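Local coordinates for protein putative oxygenase (Streptomyces viridochromogenes Tue57, PDB 4XAA) that probably acts as a metal- and 2-oxoglutarate-dependent dioxygenase of the phytanoyl-CoA dioxygenase family in orthosomycin biosynthesis, and carries a nickel ion in this structure, at residues L42-R45 with F46-G50; Q78-A81 with P82-L86; A93-A96 with A97-D101. All coordinates share one frame; numbering follows the deposited sequence.

Contact 1 (L42-R45 with F46-G50); sequences LITR and FTDEG
T44 O accepts two backbone N-H groups at the end of helix 29-47. D48 N lies 2.8 Å from T44 O and comes from above the carbonyl plane, 37° out of it. E49 N lies 3.2 Å from T44 O and approaches in that plane. One residue earlier the helical bonding is still regular: T47 N bonds to I43 O at 3.0 Å, with a nearly straight N-H...O angle of 171°. The chain then leaves the helix, and G50 is the first residue beyond it to lose helical backbone angles; its phi is positive.

Three side-chain pairs, each four residues apart, cross at a slant. I43 CG2 stands anti to its own backbone N, beside the carbonyl carbon, and there it meets the methyl T47 CG2 at 3.6 Å. D48 OD2 rests against T44 CB at 3.6 Å, a carboxylate oxygen beside a carbon. E49 OE1 lies 3.7 Å from R45 CG and so meets the aliphatic part of the arginine. The charged ends stay apart, with R45 NE 5.0 Å from E49 OE1. The R45 chain runs extended instead to D79, where NH1 bonds to the backbone oxygen.

This is the C-terminal turn of a helix lying against a sheet. I43 packs on L69 of strand 68-72 and on L111 and L113 of strand 105-114. F46 packs on L69 and on Y56 and N58 of strand 56-59, with R52 in a cation-pi contact.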
ATOM      1  N   LEU A  42      -0.585  -6.340  16.191  1.00 46.44           N
ATOM      2  CA  LEU A  42      -0.138  -4.973  16.296  1.00 48.09           C
ATOM      3  C   LEU A  42      -1.331  -4.072  16.551  1.00 53.25           C
ATOM      4  O   LEU A  42      -1.262  -3.141  17.370  1.00 49.60           O
ATOM      5  CB  LEU A  42       0.589  -4.543  15.028  1.00 46.50           C
ATOM      6  CG  LEU A  42       2.002  -5.084  14.874  1.00 46.51           C
ATOM      7  CD1 LEU A  42       2.527  -4.697  13.515  1.00 46.34           C
ATOM      8  CD2 LEU A  42       2.886  -4.543  15.977  1.00 41.07           C
ATOM      9  N   ILE A  43      -2.426  -4.364  15.850  1.00 46.93           N
ATOM     10  CA  ILE A  43      -3.584  -3.491  15.858  1.00 47.07           C
ATOM     11  C   ILE A  43      -4.327  -3.595  17.176  1.00 48.78           C
ATOM     12  O   ILE A  43      -4.733  -2.585  17.733  1.00 52.79           O
ATOM     13  CB  ILE A  43      -4.536  -3.798  14.700  1.00 46.94           C
ATOM     14  CG1 ILE A  43      -3.902  -3.410  13.365  1.00 49.41           C
ATOM     15  CG2 ILE A  43      -5.818  -3.017  14.837  1.00 46.52           C
ATOM     16  CD1 ILE A  43      -4.536  -4.121  12.175  1.00 43.03           C
ATOM     17  N   THR A  44      -4.490  -4.806  17.687  1.00 49.21           N
ATOM     18  CA  THR A  44      -5.242  -4.987  18.923  1.00 53.33           C
ATOM     19  C   THR A  44      -4.592  -4.302  20.121  1.00 50.43           C
ATOM     20  O   THR A  44      -5.269  -4.024  21.103  1.00 59.08           O
ATOM     21  CB  THR A  44      -5.433  -6.472  19.282  1.00 49.90           C
ATOM     22  OG1 THR A  44      -4.175  -7.026  19.659  1.00 59.05           O
ATOM     23  CG2 THR A  44      -6.001  -7.247  18.121  1.00 45.91           C
ATOM     24  N   ARG A  45      -3.291  -4.035  20.062  1.00 50.80           N
ATOM     25  CA  ARG A  45      -2.630  -3.325  21.162  1.00 54.56           C
ATOM     26  C   ARG A  45      -3.144  -1.900  21.242  1.00 56.87           C
ATOM     27  O   ARG A  45      -3.367  -1.355  22.320  1.00 56.38           O
ATOM     28  CB  ARG A  45      -1.115  -3.324  20.996  1.00 51.03           C
ATOM     29  CG  ARG A  45      -0.489  -4.668  21.262  1.00 55.09           C
ATOM     30  CD  ARG A  45       0.938  -4.721  20.751  1.00 55.85           C
ATOM     31  NE  ARG A  45       1.528  -6.035  20.966  1.00 61.60           N
ATOM     32  CZ  ARG A  45       2.712  -6.413  20.495  1.00 58.27           C
ATOM     33  NH1 ARG A  45       3.444  -5.580  19.767  1.00 54.24           N
ATOM     34  NH2 ARG A  45       3.162  -7.627  20.752  1.00 52.91           N
ATOM     35  N   PHE A  46      -3.333  -1.299  20.079  1.00 50.69           N
ATOM     36  CA  PHE A  46      -3.908   0.017  20.020  1.00 53.52           C
ATOM     37  C   PHE A  46      -5.374  -0.024  20.422  1.00 55.62           C
ATOM     38  O   PHE A  46      -5.812   0.691  21.328  1.00 56.50           O
ATOM     39  CB  PHE A  46      -3.776   0.599  18.615  1.00 48.24           C
ATOM     40  CG  PHE A  46      -4.319   1.986  18.497  1.00 51.87           C
ATOM     41  CD1 PHE A  46      -5.662   2.201  18.235  1.00 50.57           C
ATOM     42  CD2 PHE A  46      -3.484   3.085  18.657  1.00 48.16           C
ATOM     43  CE1 PHE A  46      -6.161   3.481  18.144  1.00 49.87           C
ATOM     44  CE2 PHE A  46      -3.982   4.357  18.554  1.00 47.52           C
ATOM     45  CZ  PHE A  46      -5.325   4.554  18.298  1.00 46.22           C
ATOM     46  N   THR A  47      -6.125  -0.861  19.720  1.00 54.89           N
ATOM     47  CA  THR A  47      -7.575  -0.846  19.798  1.00 56.40           C
ATOM     48  C   THR A  47      -8.104  -1.395  21.108  1.00 59.24           C
ATOM     49  O   THR A  47      -9.060  -0.871  21.666  1.00 60.15           O
ATOM     50  CB  THR A  47      -8.195  -1.666  18.676  1.00 55.67           C
ATOM     51  OG1 THR A  47      -7.865  -3.045  18.873  1.00 51.32           O
ATOM     52  CG2 THR A  47      -7.685  -1.197  17.322  1.00 51.59           C
ATOM     53  N   ASP A  48      -7.494  -2.465  21.596  1.00 59.58           N
ATOM     54  CA  ASP A  48      -8.088  -3.189  22.706  1.00 60.19           C
ATOM     55  C   ASP A  48      -7.360  -2.922  24.007  1.00 61.89           C
ATOM     56  O   ASP A  48      -7.985  -2.851  25.061  1.00 65.13           O
ATOM     57  CB  ASP A  48      -8.109  -4.687  22.400  1.00 59.03           C
ATOM     58  CG  ASP A  48      -8.963  -5.017  21.186  1.00 64.17           C
ATOM     59  OD1 ASP A  48      -9.795  -4.164  20.801  1.00 66.15           O
ATOM     60  OD2 ASP A  48      -8.810  -6.120  20.616  1.00 67.51           O
ATOM     61  N   GLU A  49      -6.045  -2.752  23.918  1.00 59.29           N
ATOM     62  CA  GLU A  49      -5.187  -2.673  25.094  1.00 60.59           C
ATOM     63  C   GLU A  49      -4.703  -1.243  25.352  1.00 58.24           C
ATOM     64  O   GLU A  49      -4.051  -0.978  26.348  1.00 59.76           O
ATOM     65  CB  GLU A  49      -3.997  -3.632  24.939  1.00 57.28           C
ATOM     66  CG  GLU A  49      -4.416  -5.099  24.838  1.00 61.28           C
ATOM     67  CD  GLU A  49      -3.286  -6.038  24.411  1.00 69.10           C
ATOM     68  OE1 GLU A  49      -2.105  -5.614  24.402  1.00 68.33           O
ATOM     69  OE2 GLU A  49      -3.590  -7.208  24.083  1.00 66.82           O
ATOM     70  N   GLY A  50      -5.022  -0.335  24.439  1.00 59.41           N
ATOM     71  CA  GLY A  50      -4.814   1.083  24.657  1.00 53.98           C
ATOM     72  C   GLY A  50      -3.423   1.656  24.436  1.00 59.00           C
ATOM     73  O   GLY A  50      -3.083   2.671  25.036  1.00 57.53           O
TER

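Contact 2 (Q78-A81 with P82-L86)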
ATOM      1  N   GLN A  78       8.818  -2.534  14.552  1.00 40.20           N
ATOM      2  CA  GLN A  78       7.823  -2.761  15.580  1.00 41.83           C
ATOM      3  C   GLN A  78       8.047  -4.116  16.207  1.00 41.35           C
ATOM      4  O   GLN A  78       8.732  -4.965  15.651  1.00 44.47           O
ATOM      5  CB  GLN A  78       6.410  -2.641  15.008  1.00 37.27           C
ATOM      6  CG  GLN A  78       6.109  -1.294  14.358  1.00 35.45           C
ATOM      7  CD  GLN A  78       6.238  -0.106  15.320  1.00 41.19           C
ATOM      8  OE1 GLN A  78       5.832  -0.180  16.478  1.00 40.13           O
ATOM      9  NE2 GLN A  78       6.809   0.991  14.834  1.00 39.82           N
ATOM     10  N   ASP A  79       7.498  -4.309  17.392  1.00 45.41           N
ATOM     11  CA  ASP A  79       7.678  -5.573  18.075  1.00 47.07           C
ATOM     12  C   ASP A  79       6.634  -6.579  17.617  1.00 47.12           C
ATOM     13  O   ASP A  79       5.549  -6.661  18.200  1.00 50.71           O
ATOM     14  CB  ASP A  79       7.600  -5.392  19.591  1.00 44.06           C
ATOM     15  CG  ASP A  79       7.653  -6.714  20.327  1.00 52.50           C
ATOM     16  OD1 ASP A  79       8.142  -7.710  19.733  1.00 58.74           O
ATOM     17  OD2 ASP A  79       7.204  -6.768  21.490  1.00 57.57           O
ATOM     18  N   TRP A  80       6.953  -7.344  16.577  1.00 45.19           N
ATOM     19  CA  TRP A  80       6.063  -8.419  16.165  1.00 42.29           C
ATOM     20  C   TRP A  80       6.807  -9.544  15.481  1.00 45.15           C
ATOM     21  O   TRP A  80       6.300 -10.167  14.554  1.00 47.80           O
ATOM     22  CB  TRP A  80       4.942  -7.885  15.267  1.00 44.55           C
ATOM     23  CG  TRP A  80       5.334  -7.218  13.987  1.00 40.16           C
ATOM     24  CD1 TRP A  80       6.076  -6.083  13.838  1.00 39.06           C
ATOM     25  CD2 TRP A  80       4.921  -7.603  12.670  1.00 41.08           C
ATOM     26  NE1 TRP A  80       6.193  -5.763  12.507  1.00 34.47           N
ATOM     27  CE2 TRP A  80       5.480  -6.672  11.767  1.00 38.40           C
ATOM     28  CE3 TRP A  80       4.150  -8.658  12.164  1.00 40.54           C
ATOM     29  CZ2 TRP A  80       5.291  -6.761  10.382  1.00 34.01           C
ATOM     30  CZ3 TRP A  80       3.969  -8.753  10.783  1.00 41.35           C
ATOM     31  CH2 TRP A  80       4.538  -7.805   9.910  1.00 39.84           C
ATOM     32  N   ALA A  81       8.023  -9.795  15.954  1.00 47.96           N
ATOM     33  CA  ALA A  81       8.757 -11.003  15.614  1.00 44.21           C
ATOM     34  C   ALA A  81       8.009 -12.186  16.219  1.00 46.17           C
ATOM     35  O   ALA A  81       7.412 -12.061  17.285  1.00 46.06           O
ATOM     36  CB  ALA A  81      10.181 -10.924  16.138  1.00 40.95           C
ATOM     37  N   PRO A  82       8.041 -13.348  15.553  1.00 48.09           N
ATOM     38  CA  PRO A  82       8.804 -13.648  14.335  1.00 49.54           C
ATOM     39  C   PRO A  82       8.085 -13.365  13.010  1.00 44.75           C
ATOM     40  O   PRO A  82       8.732 -13.466  11.972  1.00 49.53           O
ATOM     41  CB  PRO A  82       9.074 -15.144  14.476  1.00 42.31           C
ATOM     42  CG  PRO A  82       7.844 -15.648  15.161  1.00 44.37           C
ATOM     43  CD  PRO A  82       7.444 -14.565  16.136  1.00 43.09           C
ATOM     44  N   GLU A  83       6.799 -13.024  13.033  1.00 44.44           N
ATOM     45  CA  GLU A  83       6.067 -12.731  11.800  1.00 43.16           C
ATOM     46  C   GLU A  83       6.681 -11.587  11.004  1.00 41.88           C
ATOM     47  O   GLU A  83       6.670 -11.609   9.768  1.00 41.56           O
ATOM     48  CB  GLU A  83       4.607 -12.402  12.102  1.00 42.24           C
ATOM     49  CG  GLU A  83       3.815 -13.580  12.604  1.00 45.38           C
ATOM     50  CD  GLU A  83       3.787 -13.650  14.106  1.00 53.09           C
ATOM     51  OE1 GLU A  83       4.722 -13.121  14.743  1.00 54.51           O
ATOM     52  OE2 GLU A  83       2.813 -14.211  14.651  1.00 57.03           O
ATOM     53  N   ARG A  84       7.211 -10.598  11.713  1.00 39.89           N
ATOM     54  CA  ARG A  84       7.880  -9.450  11.103  1.00 41.85           C
ATOM     55  C   ARG A  84       8.966  -9.855  10.099  1.00 41.30           C
ATOM     56  O   ARG A  84       9.205  -9.167   9.104  1.00 39.83           O
ATOM     57  CB  ARG A  84       8.494  -8.569  12.198  1.00 41.09           C
ATOM     58  CG  ARG A  84       9.282  -7.366  11.697  1.00 37.88           C
ATOM     59  CD  ARG A  84       9.969  -6.630  12.867  1.00 42.61           C
ATOM     60  NE  ARG A  84      11.181  -7.314  13.310  1.00 47.00           N
ATOM     61  CZ  ARG A  84      11.857  -7.014  14.420  1.00 50.18           C
ATOM     62  NH1 ARG A  84      11.438  -6.036  15.224  1.00 43.23           N
ATOM     63  NH2 ARG A  84      12.956  -7.697  14.722  1.00 46.35           N
ATOM     64  N   ASP A  85       9.624 -10.974  10.364  1.00 40.69           N
ATOM     65  CA  ASP A  85      10.677 -11.462   9.482  1.00 41.32           C
ATOM     66  C   ASP A  85      10.164 -11.688   8.075  1.00 41.45           C
ATOM     67  O   ASP A  85      10.926 -11.594   7.111  1.00 42.56           O
ATOM     68  CB  ASP A  85      11.273 -12.753  10.041  1.00 44.47           C
ATOM     69  CG  ASP A  85      11.786 -12.584  11.457  1.00 53.80           C
ATOM     70  OD1 ASP A  85      12.380 -11.520  11.755  1.00 55.61           O
ATOM     71  OD2 ASP A  85      11.581 -13.505  12.277  1.00 58.84           O
ATOM     72  N   LEU A  86       8.866 -11.964   7.955  1.00 37.67           N
ATOM     73  CA  LEU A  86       8.267 -12.209   6.645  1.00 42.50           C
ATOM     74  C   LEU A  86       8.294 -10.970   5.757  1.00 40.67           C
ATOM     75  O   LEU A  86       8.209 -11.089   4.537  1.00 33.72           O
ATOM     76  CB  LEU A  86       6.834 -12.713   6.788  1.00 41.68           C
ATOM     77  CG  LEU A  86       6.739 -14.156   7.253  1.00 37.48           C
ATOM     78  CD1 LEU A  86       5.320 -14.502   7.621  1.00 36.91           C
ATOM     79  CD2 LEU A  86       7.272 -15.054   6.152  1.00 42.05           C
TER
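The indole of W80 packs against R84, and this is the tight part of the contact. R84 CB sits over one face of the five-membered ring, 3.5 Å from its centroid and 8° off the ring normal, a CH-pi contact. R84 CG lies over the ring too, 3.6 Å from W80 NE1. The backbone ties the same two residues: R84 N bonds to W80 O at 3.0 Å. E83 CB comes obliquely to the ring, 3.8 Å from W80 CE3.

The far end of R84 is on the looser, more solvent-exposed side. Its chain bends at chi3 (78°), which turns the guanidinium to 83° from the indole plane. NH1 then reaches back to Q78 O at 2.9 Å. A81 CB lies over one guanidinium face, 4.5 Å from R84 NH2. A81 and P82 are exposed, and the peptide between them is cis.

The buried W80 also faces helix 29-47, touching L35, R41 and L42, while its NE1 bonds to L75 O. E83 forms a salt bridge with R41 of that helix. The whole is an irregular connection from strand 68-72 to helix 90-100, with an inverse gamma turn centred on D79, a cis peptide before P82 and a 3-10 segment that starts at E83.

Contact 3 (A93-A96 with A97-D101); sequences AQLA and AAFVD
L95 has CG anti to its backbone N (chi1 -177°), while F99 has CG beside the backbone N, turned away from the carbonyl carbon (chi1 -89°). With these torsions the two side chains lie side by side and point the same way, one helical turn apart. L95 CD1 meets F99 CE1 at 3.4 Å. The leucine methyl and the phenyl thus form one apolar patch along the helix. L95 O lies at the ring edge, 3.2 Å from F99 CD1.

The backbone beneath is regular. F99 N bonds to L95 O at 3.0 Å, with an N-H...O angle of 170°. A97 N to A93 O is shorter, 2.8 Å. V100 N bonds to A96 O at 2.9 Å. D101 then takes a positive phi in a Schellman motif; one of its two bonds back into the last turn runs from D101 N to A98 O, 3.0 Å.

The apolar patch lies between a helix and a sheet. L95 and F99 touch helix 8-18 at R8, and F99 also touches A11 and I12. On the sheet, L95 meets L139 of strand 136-142 and V187 of strand 186-191, F99 meets V189, and the small A96 packs on C137 and L139.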
ATOM      1  N   ALA A  93      11.310  -8.214  -2.815  1.00 44.55           N
ATOM      2  CA  ALA A  93      12.228  -7.291  -3.468  1.00 41.15           C
ATOM      3  C   ALA A  93      12.487  -7.735  -4.898  1.00 37.25           C
ATOM      4  O   ALA A  93      12.689  -6.910  -5.782  1.00 39.29           O
ATOM      5  CB  ALA A  93      13.518  -7.189  -2.697  1.00 36.79           C
ATOM      6  N   GLN A  94      12.459  -9.042  -5.129  1.00 38.48           N
ATOM      7  CA  GLN A  94      12.589  -9.572  -6.486  1.00 36.69           C
ATOM      8  C   GLN A  94      11.386  -9.194  -7.364  1.00 37.08           C
ATOM      9  O   GLN A  94      11.547  -8.847  -8.530  1.00 35.76           O
ATOM     10  CB  GLN A  94      12.786 -11.095  -6.443  1.00 43.51           C
ATOM     11  CG  GLN A  94      14.189 -11.510  -5.952  1.00 38.94           C
ATOM     12  CD  GLN A  94      14.289 -12.971  -5.540  1.00 46.23           C
ATOM     13  OE1 GLN A  94      13.307 -13.724  -5.585  1.00 44.21           O
ATOM     14  NE2 GLN A  94      15.482 -13.378  -5.121  1.00 38.82           N
ATOM     15  N   LEU A  95      10.183  -9.230  -6.808  1.00 36.23           N
ATOM     16  CA  LEU A  95       9.032  -8.706  -7.534  1.00 36.42           C
ATOM     17  C   LEU A  95       9.211  -7.231  -7.904  1.00 41.50           C
ATOM     18  O   LEU A  95       8.958  -6.830  -9.045  1.00 38.91           O
ATOM     19  CB  LEU A  95       7.752  -8.853  -6.718  1.00 40.40           C
ATOM     20  CG  LEU A  95       6.510  -8.385  -7.473  1.00 42.53           C
ATOM     21  CD1 LEU A  95       6.129  -9.438  -8.512  1.00 44.97           C
ATOM     22  CD2 LEU A  95       5.349  -8.118  -6.535  1.00 41.36           C
ATOM     23  N   ALA A  96       9.636  -6.428  -6.929  1.00 36.83           N
ATOM     24  CA  ALA A  96       9.797  -5.001  -7.135  1.00 35.50           C
ATOM     25  C   ALA A  96      10.900  -4.725  -8.146  1.00 36.45           C
ATOM     26  O   ALA A  96      10.733  -3.890  -9.024  1.00 41.83           O
ATOM     27  CB  ALA A  96      10.089  -4.299  -5.820  1.00 39.28           C
ATOM     28  N   ALA A  97      12.025  -5.423  -8.025  1.00 36.86           N
ATOM     29  CA  ALA A  97      13.104  -5.297  -9.003  1.00 35.38           C
ATOM     30  C   ALA A  97      12.639  -5.649 -10.428  1.00 44.34           C
ATOM     31  O   ALA A  97      12.984  -4.957 -11.389  1.00 45.43           O
ATOM     32  CB  ALA A  97      14.271  -6.165  -8.602  1.00 36.31           C
ATOM     33  N   ALA A  98      11.859  -6.718 -10.571  1.00 37.81           N
ATOM     34  CA  ALA A  98      11.297  -7.062 -11.873  1.00 41.21           C
ATOM     35  C   ALA A  98      10.424  -5.924 -12.427  1.00 42.13           C
ATOM     36  O   ALA A  98      10.629  -5.452 -13.543  1.00 46.01           O
ATOM     37  CB  ALA A  98      10.493  -8.347 -11.781  1.00 32.16           C
ATOM     38  N   PHE A  99       9.457  -5.477 -11.642  1.00 44.65           N
ATOM     39  CA  PHE A  99       8.534  -4.446 -12.107  1.00 42.64           C
ATOM     40  C   PHE A  99       9.252  -3.170 -12.489  1.00 39.39           C
ATOM     41  O   PHE A  99       8.944  -2.554 -13.495  1.00 43.01           O
ATOM     42  CB  PHE A  99       7.477  -4.166 -11.046  1.00 39.84           C
ATOM     43  CG  PHE A  99       6.283  -5.049 -11.168  1.00 42.17           C
ATOM     44  CD1 PHE A  99       6.380  -6.400 -10.873  1.00 43.40           C
ATOM     45  CD2 PHE A  99       5.075  -4.547 -11.645  1.00 40.79           C
ATOM     46  CE1 PHE A  99       5.286  -7.235 -11.015  1.00 42.66           C
ATOM     47  CE2 PHE A  99       3.978  -5.369 -11.782  1.00 41.07           C
ATOM     48  CZ  PHE A  99       4.079  -6.715 -11.464  1.00 44.53           C
ATOM     49  N   VAL A 100      10.247  -2.806 -11.706  1.00 41.73           N
ATOM     50  CA  VAL A 100      10.961  -1.552 -11.912  1.00 46.00           C
ATOM     51  C   VAL A 100      12.187  -1.773 -12.815  1.00 45.58           C
ATOM     52  O   VAL A 100      12.865  -0.820 -13.213  1.00 46.81           O
ATOM     53  CB  VAL A 100      11.325  -0.927 -10.526  1.00 38.31           C
ATOM     54  CG1 VAL A 100      12.810  -1.004 -10.211  1.00 41.26           C
ATOM     55  CG2 VAL A 100      10.789   0.466 -10.433  1.00 39.74           C
ATOM     56  N   ASP A 101      12.428  -3.041 -13.155  1.00 43.68           N
ATOM     57  CA  ASP A 101      13.500  -3.450 -14.064  1.00 44.63           C
ATOM     58  C   ASP A 101      14.938  -3.080 -13.636  1.00 46.22           C
ATOM     59  O   ASP A 101      15.738  -2.633 -14.456  1.00 43.83           O
ATOM     60  CB  ASP A 101      13.244  -2.882 -15.457  1.00 43.78           C
ATOM     61  CG  ASP A 101      13.990  -3.650 -16.531  1.00 48.75           C
ATOM     62  OD1 ASP A 101      14.454  -4.768 -16.229  1.00 51.84           O
ATOM     63  OD2 ASP A 101      14.120  -3.149 -17.663  1.00 56.85           O
TER

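Overall arrangement
The three contacts follow one another along the chain without overlap. Contact 1 ends helix 29-47, contact 2 lies in the loop after strand 68-72, and contact 3 ends helix 90-100. Contacts 1 and 2 have centres about 16 Å apart, and they touch through the end of helix 29-47 and the 78-81 loop. Contact 3 stands apart, its centre about 23 Å from that of contact 2 and about 34 Å from that of contact 1. Contacts 1 and 3 lie on opposite sides of the chain's centre and pack on different strands of the seven-stranded sheet. All three lie on helices, or on a loop packed against one, outside the sheet of the double-stranded beta-helix, whose nickel is held by H125, D127 and H196.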